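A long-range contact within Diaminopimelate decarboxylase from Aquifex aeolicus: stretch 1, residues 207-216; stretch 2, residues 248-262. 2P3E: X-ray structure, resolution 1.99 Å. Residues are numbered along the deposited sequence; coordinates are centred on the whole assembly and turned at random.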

ATOM      1  N   SER B 207     -18.979   0.303   6.655  1.00 19.82           N
ATOM      2  CA  SER B 207     -18.689   0.740   5.301  1.00 19.61           C
ATOM      3  C   SER B 207     -19.212  -0.273   4.281  1.00 19.24           C
ATOM      4  O   SER B 207     -19.361  -1.467   4.585  1.00 19.37           O
ATOM      5  CB  SER B 207     -17.188   0.964   5.136  1.00 19.37           C
ATOM      6  OG  SER B 207     -16.942   1.744   3.978  1.00 22.28           O
ATOM      7  N   GLN B 208     -19.476   0.208   3.069  1.00 18.51           N
ATOM      8  CA  GLN B 208     -19.975  -0.631   1.980  1.00 18.42           C
ATOM      9  C   GLN B 208     -21.268  -1.344   2.416  1.00 18.10           C
ATOM     10  O   GLN B 208     -21.401  -2.560   2.308  1.00 18.89           O
ATOM     11  CB  GLN B 208     -18.872  -1.596   1.481  1.00 18.42           C
ATOM     12  CG  GLN B 208     -19.242  -2.484   0.247  1.00 17.92           C
ATOM     13  CD  GLN B 208     -19.891  -1.715  -0.906  1.00 16.51           C
ATOM     14  OE1 GLN B 208     -19.686  -0.508  -1.068  1.00 13.71           O
ATOM     15  NE2 GLN B 208     -20.652  -2.432  -1.737  1.00 15.58           N
ATOM     16  N   ILE B 209     -22.210  -0.560   2.927  1.00 17.74           N
ATOM     17  CA  ILE B 209     -23.490  -1.075   3.419  1.00 18.26           C
ATOM     18  C   ILE B 209     -24.517  -0.985   2.287  1.00 18.31           C
ATOM     19  O   ILE B 209     -24.899   0.121   1.880  1.00 18.04           O
ATOM     20  CB  ILE B 209     -23.961  -0.284   4.672  1.00 18.25           C
ATOM     21  CG1 ILE B 209     -22.946  -0.463   5.816  1.00 18.67           C
ATOM     22  CG2 ILE B 209     -25.391  -0.705   5.114  1.00 18.92           C
ATOM     23  CD1 ILE B 209     -23.083   0.536   6.948  1.00 18.08           C
ATOM     24  N   LEU B 210     -24.933  -2.147   1.765  1.00 18.77           N
ATOM     25  CA  LEU B 210     -25.933  -2.214   0.691  1.00 18.77           C
ATOM     26  C   LEU B 210     -27.387  -2.306   1.168  1.00 20.12           C
ATOM     27  O   LEU B 210     -28.262  -1.665   0.591  1.00 19.41           O
ATOM     28  CB  LEU B 210     -25.614  -3.351  -0.278  1.00 19.32           C
ATOM     29  CG  LEU B 210     -24.349  -3.110  -1.107  1.00 18.32           C
ATOM     30  CD1 LEU B 210     -24.041  -4.354  -1.966  1.00 19.01           C
ATOM     31  CD2 LEU B 210     -24.474  -1.841  -1.978  1.00 18.09           C
ATOM     32  N   ASP B 211     -27.621  -3.110   2.228  1.00 20.61           N
ATOM     33  CA  ASP B 211     -28.875  -3.135   2.957  1.00 20.48           C
ATOM     34  C   ASP B 211     -28.786  -2.120   4.104  1.00 19.38           C
ATOM     35  O   ASP B 211     -28.090  -2.336   5.084  1.00 18.87           O
ATOM     36  CB  ASP B 211     -29.138  -4.551   3.483  1.00 20.79           C
ATOM     37  CG  ASP B 211     -30.249  -4.605   4.522  1.00 24.45           C
ATOM     38  OD1 ASP B 211     -31.081  -3.676   4.583  1.00 25.90           O
ATOM     39  OD2 ASP B 211     -30.287  -5.593   5.291  1.00 28.68           O
ATOM     40  N   ILE B 212     -29.516  -1.021   3.975  1.00 19.46           N
ATOM     41  CA  ILE B 212     -29.402   0.107   4.916  1.00 19.21           C
ATOM     42  C   ILE B 212     -30.178  -0.070   6.228  1.00 19.26           C
ATOM     43  O   ILE B 212     -30.134   0.804   7.100  1.00 18.41           O
ATOM     44  CB  ILE B 212     -29.768   1.452   4.241  1.00 19.49           C
ATOM     45  CG1 ILE B 212     -31.163   1.404   3.622  1.00 19.72           C
ATOM     46  CG2 ILE B 212     -28.731   1.799   3.160  1.00 19.75           C
ATOM     47  CD1 ILE B 212     -31.746   2.772   3.299  1.00 20.02           C
ATOM     48  N   SER B 213     -30.848  -1.217   6.377  1.00 19.67           N
ATOM     49  CA  SER B 213     -31.652  -1.539   7.583  1.00 20.17           C
ATOM     50  C   SER B 213     -31.004  -1.170   8.922  1.00 20.19           C
ATOM     51  O   SER B 213     -31.676  -0.578   9.760  1.00 20.69           O
ATOM     52  CB  SER B 213     -32.060  -3.031   7.601  1.00 20.36           C
ATOM     53  OG  SER B 213     -32.935  -3.324   6.528  0.50 19.86           O
ATOM     54  N   PRO B 214     -29.702  -1.511   9.130  1.00 20.76           N
ATOM     55  CA  PRO B 214     -29.020  -1.205  10.405  1.00 21.02           C
ATOM     56  C   PRO B 214     -28.942   0.269  10.767  1.00 20.81           C
ATOM     57  O   PRO B 214     -28.777   0.592  11.944  1.00 21.40           O
ATOM     58  CB  PRO B 214     -27.596  -1.744  10.198  1.00 21.37           C
ATOM     59  CG  PRO B 214     -27.712  -2.734   9.111  1.00 22.23           C
ATOM     60  CD  PRO B 214     -28.819  -2.259   8.215  1.00 20.43           C
ATOM     61  N   TYR B 215     -29.056   1.162   9.788  1.00 20.57           N
ATOM     62  CA  TYR B 215     -29.040   2.588  10.093  1.00 19.99           C
ATOM     63  C   TYR B 215     -30.186   3.001  11.024  1.00 20.43           C
ATOM     64  O   TYR B 215     -30.017   3.898  11.840  1.00 20.15           O
ATOM     65  CB  TYR B 215     -29.065   3.426   8.824  1.00 20.48           C
ATOM     66  CG  TYR B 215     -27.707   3.545   8.127  1.00 20.38           C
ATOM     67  CD1 TYR B 215     -26.759   4.510   8.538  1.00 20.46           C
ATOM     68  CD2 TYR B 215     -27.394   2.726   7.057  1.00 18.43           C
ATOM     69  CE1 TYR B 215     -25.496   4.625   7.879  1.00 21.26           C
ATOM     70  CE2 TYR B 215     -26.163   2.823   6.393  1.00 20.95           C
ATOM     71  CZ  TYR B 215     -25.213   3.766   6.807  1.00 22.10           C
ATOM     72  OH  TYR B 215     -24.002   3.834   6.121  1.00 21.92           O
ATOM     73  N   ARG B 216     -31.349   2.364  10.892  1.00 20.55           N
ATOM     74  CA  ARG B 216     -32.493   2.743  11.722  1.00 21.08           C
ATOM     75  C   ARG B 216     -32.163   2.564  13.211  1.00 20.87           C
ATOM     76  O   ARG B 216     -32.215   3.532  13.957  1.00 20.53           O
ATOM     77  CB  ARG B 216     -33.777   1.993  11.329  1.00 21.29           C
ATOM     78  CG  ARG B 216     -35.056   2.718  11.793  1.00 23.00           C
ATOM     79  CD  ARG B 216     -36.235   1.766  12.092  1.00 26.25           C
ATOM     80  NE  ARG B 216     -35.897   0.810  13.143  1.00 28.55           N
ATOM     81  CZ  ARG B 216     -35.940   1.059  14.452  1.00 30.12           C
ATOM     82  NH1 ARG B 216     -36.336   2.245  14.924  1.00 29.83           N
ATOM     83  NH2 ARG B 216     -35.568   0.110  15.297  1.00 29.98           N
ATOM     84  N   LYS B 248     -22.335  -0.069  -5.988  1.00 14.07           N
ATOM     85  CA  LYS B 248     -22.366  -1.246  -6.835  1.00 13.94           C
ATOM     86  C   LYS B 248     -20.947  -1.644  -7.201  1.00 13.65           C
ATOM     87  O   LYS B 248     -20.229  -0.899  -7.857  1.00 14.12           O
ATOM     88  CB  LYS B 248     -23.214  -0.976  -8.085  1.00 14.14           C
ATOM     89  CG  LYS B 248     -23.418  -2.220  -9.001  1.00 14.76           C
ATOM     90  CD  LYS B 248     -23.903  -1.801 -10.392  1.00 15.53           C
ATOM     91  CE  LYS B 248     -24.317  -3.019 -11.223  1.00 18.21           C
ATOM     92  NZ  LYS B 248     -25.580  -3.614 -10.691  1.00 20.01           N
ATOM     93  N   TYR B 249     -20.532  -2.825  -6.748  1.00 14.08           N
ATOM     94  CA  TYR B 249     -19.279  -3.421  -7.216  1.00 14.24           C
ATOM     95  C   TYR B 249     -19.539  -4.609  -8.151  1.00 15.27           C
ATOM     96  O   TYR B 249     -18.947  -4.705  -9.222  1.00 15.23           O
ATOM     97  CB  TYR B 249     -18.426  -3.897  -6.035  1.00 13.36           C
ATOM     98  CG  TYR B 249     -17.661  -2.794  -5.322  1.00 12.61           C
ATOM     99  CD1 TYR B 249     -16.545  -2.183  -5.919  1.00 10.50           C
ATOM    100  CD2 TYR B 249     -18.030  -2.397  -4.039  1.00 11.75           C
ATOM    101  CE1 TYR B 249     -15.816  -1.166  -5.247  1.00 11.65           C
ATOM    102  CE2 TYR B 249     -17.313  -1.389  -3.350  1.00 13.32           C
ATOM    103  CZ  TYR B 249     -16.220  -0.773  -3.975  1.00 11.41           C
ATOM    104  OH  TYR B 249     -15.520   0.222  -3.327  1.00 13.73           O
ATOM    105  N   LYS B 250     -20.412  -5.517  -7.714  1.00 16.22           N
ATOM    106  CA  LYS B 250     -20.749  -6.714  -8.477  1.00 17.42           C
ATOM    107  C   LYS B 250     -21.956  -6.457  -9.388  1.00 17.80           C
ATOM    108  O   LYS B 250     -22.820  -5.624  -9.061  1.00 17.60           O
ATOM    109  CB  LYS B 250     -21.012  -7.886  -7.521  1.00 17.28           C
ATOM    110  CG  LYS B 250     -19.790  -8.329  -6.779  1.00 19.30           C
ATOM    111  CD  LYS B 250     -20.167  -9.170  -5.586  1.00 21.78           C
ATOM    112  CE  LYS B 250     -18.966  -9.843  -5.011  1.00 24.32           C
ATOM    113  NZ  LYS B 250     -19.358 -10.738  -3.896  1.00 27.46           N
ATOM    114  N   PRO B 251     -22.017  -7.149 -10.546  1.00 18.72           N
ATOM    115  CA  PRO B 251     -23.126  -6.926 -11.489  1.00 19.50           C
ATOM    116  C   PRO B 251     -24.495  -7.063 -10.820  1.00 20.20           C
ATOM    117  O   PRO B 251     -25.419  -6.326 -11.176  1.00 20.85           O
ATOM    118  CB  PRO B 251     -22.930  -8.037 -12.530  1.00 19.75           C
ATOM    119  CG  PRO B 251     -21.455  -8.292 -12.501  1.00 19.97           C
ATOM    120  CD  PRO B 251     -21.080  -8.176 -11.045  1.00 18.96           C
ATOM    121  N   GLU B 252     -24.596  -7.965  -9.843  1.00 20.94           N
ATOM    122  CA  GLU B 252     -25.840  -8.246  -9.113  1.00 22.42           C
ATOM    123  C   GLU B 252     -26.118  -7.314  -7.921  1.00 22.38           C
ATOM    124  O   GLU B 252     -27.212  -7.367  -7.359  1.00 22.42           O
ATOM    125  CB  GLU B 252     -25.876  -9.708  -8.636  1.00 22.75           C
ATOM    126  CG  GLU B 252     -24.868 -10.057  -7.511  1.00 25.64           C
ATOM    127  CD  GLU B 252     -23.486 -10.512  -8.037  1.00 26.54           C
ATOM    128  OE1 GLU B 252     -23.131 -10.215  -9.196  1.00 25.11           O
ATOM    129  OE2 GLU B 252     -22.755 -11.176  -7.273  1.00 29.06           O
ATOM    130  N   ASP B 253     -25.143  -6.469  -7.547  1.00 21.74           N
ATOM    131  CA  ASP B 253     -25.306  -5.512  -6.452  1.00 21.38           C
ATOM    132  C   ASP B 253     -26.356  -4.466  -6.809  1.00 20.60           C
ATOM    133  O   ASP B 253     -26.357  -3.939  -7.913  1.00 20.98           O
ATOM    134  CB  ASP B 253     -23.983  -4.758  -6.127  1.00 21.05           C
ATOM    135  CG  ASP B 253     -22.971  -5.596  -5.345  1.00 21.28           C
ATOM    136  OD1 ASP B 253     -23.308  -6.666  -4.805  1.00 20.47           O
ATOM    137  OD2 ASP B 253     -21.811  -5.147  -5.243  1.00 20.30           O
ATOM    138  N   LYS B 254     -27.217  -4.140  -5.852  1.00 20.32           N
ATOM    139  CA  LYS B 254     -28.169  -3.053  -6.018  1.00 20.20           C
ATOM    140  C   LYS B 254     -27.829  -2.030  -4.958  1.00 20.22           C
ATOM    141  O   LYS B 254     -28.010  -2.302  -3.770  1.00 19.84           O
ATOM    142  CB  LYS B 254     -29.603  -3.549  -5.823  1.00 20.56           C
ATOM    143  CG  LYS B 254     -30.645  -2.444  -5.985  0.80 22.31           C
ATOM    144  N   GLU B 255     -27.319  -0.866  -5.358  1.00 19.65           N
ATOM    145  CA  GLU B 255     -26.880   0.101  -4.340  1.00 20.08           C
ATOM    146  C   GLU B 255     -28.048   0.963  -3.840  1.00 19.99           C
ATOM    147  O   GLU B 255     -28.955   1.272  -4.607  1.00 19.00           O
ATOM    148  CB  GLU B 255     -25.733   0.978  -4.854  1.00 20.48           C
ATOM    149  CG  GLU B 255     -26.139   1.990  -5.921  1.00 21.12           C
ATOM    150  CD  GLU B 255     -24.994   2.858  -6.402  1.00 22.92           C
ATOM    151  OE1 GLU B 255     -23.812   2.442  -6.335  1.00 22.36           O
ATOM    152  OE2 GLU B 255     -25.286   3.981  -6.874  1.00 26.45           O
ATOM    153  N   PRO B 256     -28.026   1.338  -2.546  1.00 19.48           N
ATOM    154  CA  PRO B 256     -29.040   2.234  -2.020  1.00 19.56           C
ATOM    155  C   PRO B 256     -28.752   3.669  -2.493  1.00 19.37           C
ATOM    156  O   PRO B 256     -27.616   3.971  -2.859  1.00 19.57           O
ATOM    157  CB  PRO B 256     -28.855   2.104  -0.506  1.00 19.76           C
ATOM    158  CG  PRO B 256     -27.370   1.823  -0.340  1.00 20.02           C
ATOM    159  CD  PRO B 256     -27.054   0.919  -1.511  1.00 19.81           C
ATOM    160  N   ALA B 257     -29.780   4.513  -2.546  1.00 19.19           N
ATOM    161  CA  ALA B 257     -29.617   5.929  -2.879  1.00 17.95           C
ATOM    162  C   ALA B 257     -29.640   6.757  -1.598  1.00 17.32           C
ATOM    163  O   ALA B 257     -30.192   6.310  -0.585  1.00 17.21           O
ATOM    164  CB  ALA B 257     -30.726   6.385  -3.820  1.00 19.32           C
ATOM    165  N   PRO B 258     -29.032   7.957  -1.621  1.00 16.32           N
ATOM    166  CA  PRO B 258     -29.213   8.836  -0.470  1.00 16.34           C
ATOM    167  C   PRO B 258     -30.686   9.034  -0.089  1.00 16.40           C
ATOM    168  O   PRO B 258     -31.013   9.049   1.090  1.00 15.58           O
ATOM    169  CB  PRO B 258     -28.578  10.150  -0.937  1.00 15.98           C
ATOM    170  CG  PRO B 258     -27.492   9.702  -1.880  1.00 16.91           C
ATOM    171  CD  PRO B 258     -28.102   8.535  -2.615  1.00 16.56           C
ATOM    172  N   GLN B 259     -31.562   9.170  -1.084  1.00 17.08           N
ATOM    173  CA  GLN B 259     -33.000   9.311  -0.799  1.00 17.52           C
ATOM    174  C   GLN B 259     -33.592   8.132  -0.021  1.00 17.61           C
ATOM    175  O   GLN B 259     -34.519   8.336   0.786  1.00 18.19           O
ATOM    176  CB  GLN B 259     -33.828   9.568  -2.075  1.00 17.75           C
ATOM    177  CG  GLN B 259     -35.264  10.040  -1.759  1.00 18.45           C
ATOM    178  CD  GLN B 259     -35.301  11.332  -0.940  1.00 18.04           C
ATOM    179  OE1 GLN B 259     -34.713  12.355  -1.322  1.00 20.19           O
ATOM    180  NE2 GLN B 259     -35.996  11.294   0.185  1.00 18.62           N
ATOM    181  N   ASP B 260     -33.090   6.918  -0.266  1.00 17.31           N
ATOM    182  CA  ASP B 260     -33.507   5.749   0.529  1.00 18.14           C
ATOM    183  C   ASP B 260     -33.146   5.882   2.014  1.00 17.83           C
ATOM    184  O   ASP B 260     -33.926   5.471   2.886  1.00 17.70           O
ATOM    185  CB  ASP B 260     -32.933   4.434  -0.021  1.00 18.39           C
ATOM    186  CG  ASP B 260     -33.285   4.209  -1.471  1.00 20.77           C
ATOM    187  OD1 ASP B 260     -34.442   4.491  -1.833  1.00 22.33           O
ATOM    188  OD2 ASP B 260     -32.404   3.765  -2.250  1.00 22.14           O
ATOM    189  N   LEU B 261     -31.961   6.433   2.294  1.00 17.49           N
ATOM    190  CA  LEU B 261     -31.538   6.676   3.672  1.00 17.24           C
ATOM    191  C   LEU B 261     -32.378   7.768   4.301  1.00 16.88           C
ATOM    192  O   LEU B 261     -32.791   7.639   5.452  1.00 16.54           O
ATOM    193  CB  LEU B 261     -30.049   7.030   3.747  1.00 17.55           C
ATOM    194  CG  LEU B 261     -29.469   7.218   5.155  1.00 17.64           C
ATOM    195  CD1 LEU B 261     -29.458   5.913   5.970  1.00 18.90           C
ATOM    196  CD2 LEU B 261     -28.055   7.853   5.087  1.00 18.22           C
ATOM    197  N   ALA B 262     -32.656   8.832   3.541  1.00 16.63           N
ATOM    198  CA  ALA B 262     -33.481   9.922   4.052  1.00 17.02           C
ATOM    199  C   ALA B 262     -34.884   9.420   4.419  1.00 16.78           C
ATOM    200  O   ALA B 262     -35.424   9.807   5.456  1.00 17.25           O
ATOM    201  CB  ALA B 262     -33.556  11.074   3.043  1.00 16.43           C
TER

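What holds the two stretches together if no hydrogen bond crosses between the modelled atoms? Chiefly apolar packing, with P256 at its centre. On one side of the proline, L210 brings its CD2 to 3.8 Å from P256 CD; I212 adds its CG2 at 3.7 Å from P256 CB. The CA-to-CB bond of L210 runs sideways to stretch 2, yet with chi1 in m and chi2 in t the end of the side chain comes nearer, and L210 has the largest area covered by the other stretch. I212 instead points toward its partners from the start, and its other branch ends in CD1, which meets the helix, 3.9 Å from D260 CB.

How does the aromatic ring of Y215 take part? It offers a face to L261. The methyl carbon CD1 of L261 sits 4.0 Å from the centroid of the Y215 ring and 26° off the ring normal, a CH-pi contact in which a methyl group lies over the pi cloud. The closest pair is Y215 CG and L261 CD1, at 3.7 Å, so the methyl is displaced toward the CB end of the ring. Y249 behaves differently: Q208 OE1 lies at the edge of its ring, near the plane, 3.4 Å from Y249 CE2. An oxygen placed there faces the electron-poor rim of the aromatic system rather than its pi cloud.

Where do polar atoms meet the apolar surfaces? Several backbone oxygens touch carbon without a hydrogen bond. L210 O is 3.5 Å from P256 CD, and I209 O is 3.7 Å from P256 CG, so the proline ring packs against main chain as well as side chains. In the other direction, I212 CD1 approaches D260 O to 3.5 Å. The carboxylate of D253 also borders the leucine, with L210 CD1 3.7 Å from D253 OD1.

Which hydrogen bonds lie within each stretch? Several join side chains to nearby backbone. In stretch 1, D211 OD1 accepts from S213 N at 3.1 Å, a capping bond at the turn leading into the helix, and from S213 OG at 2.7 Å. In stretch 2, D253 OD2 accepts from Y249 N at 3.0 Å and K250 N at 2.9 Å, tying together the loop that contains the type I turn from K250 to D253. Farther along, A257 N donates to D260 OD2 at 2.7 Å, linking the N-cap residue to the first turn of the helix that carries L261.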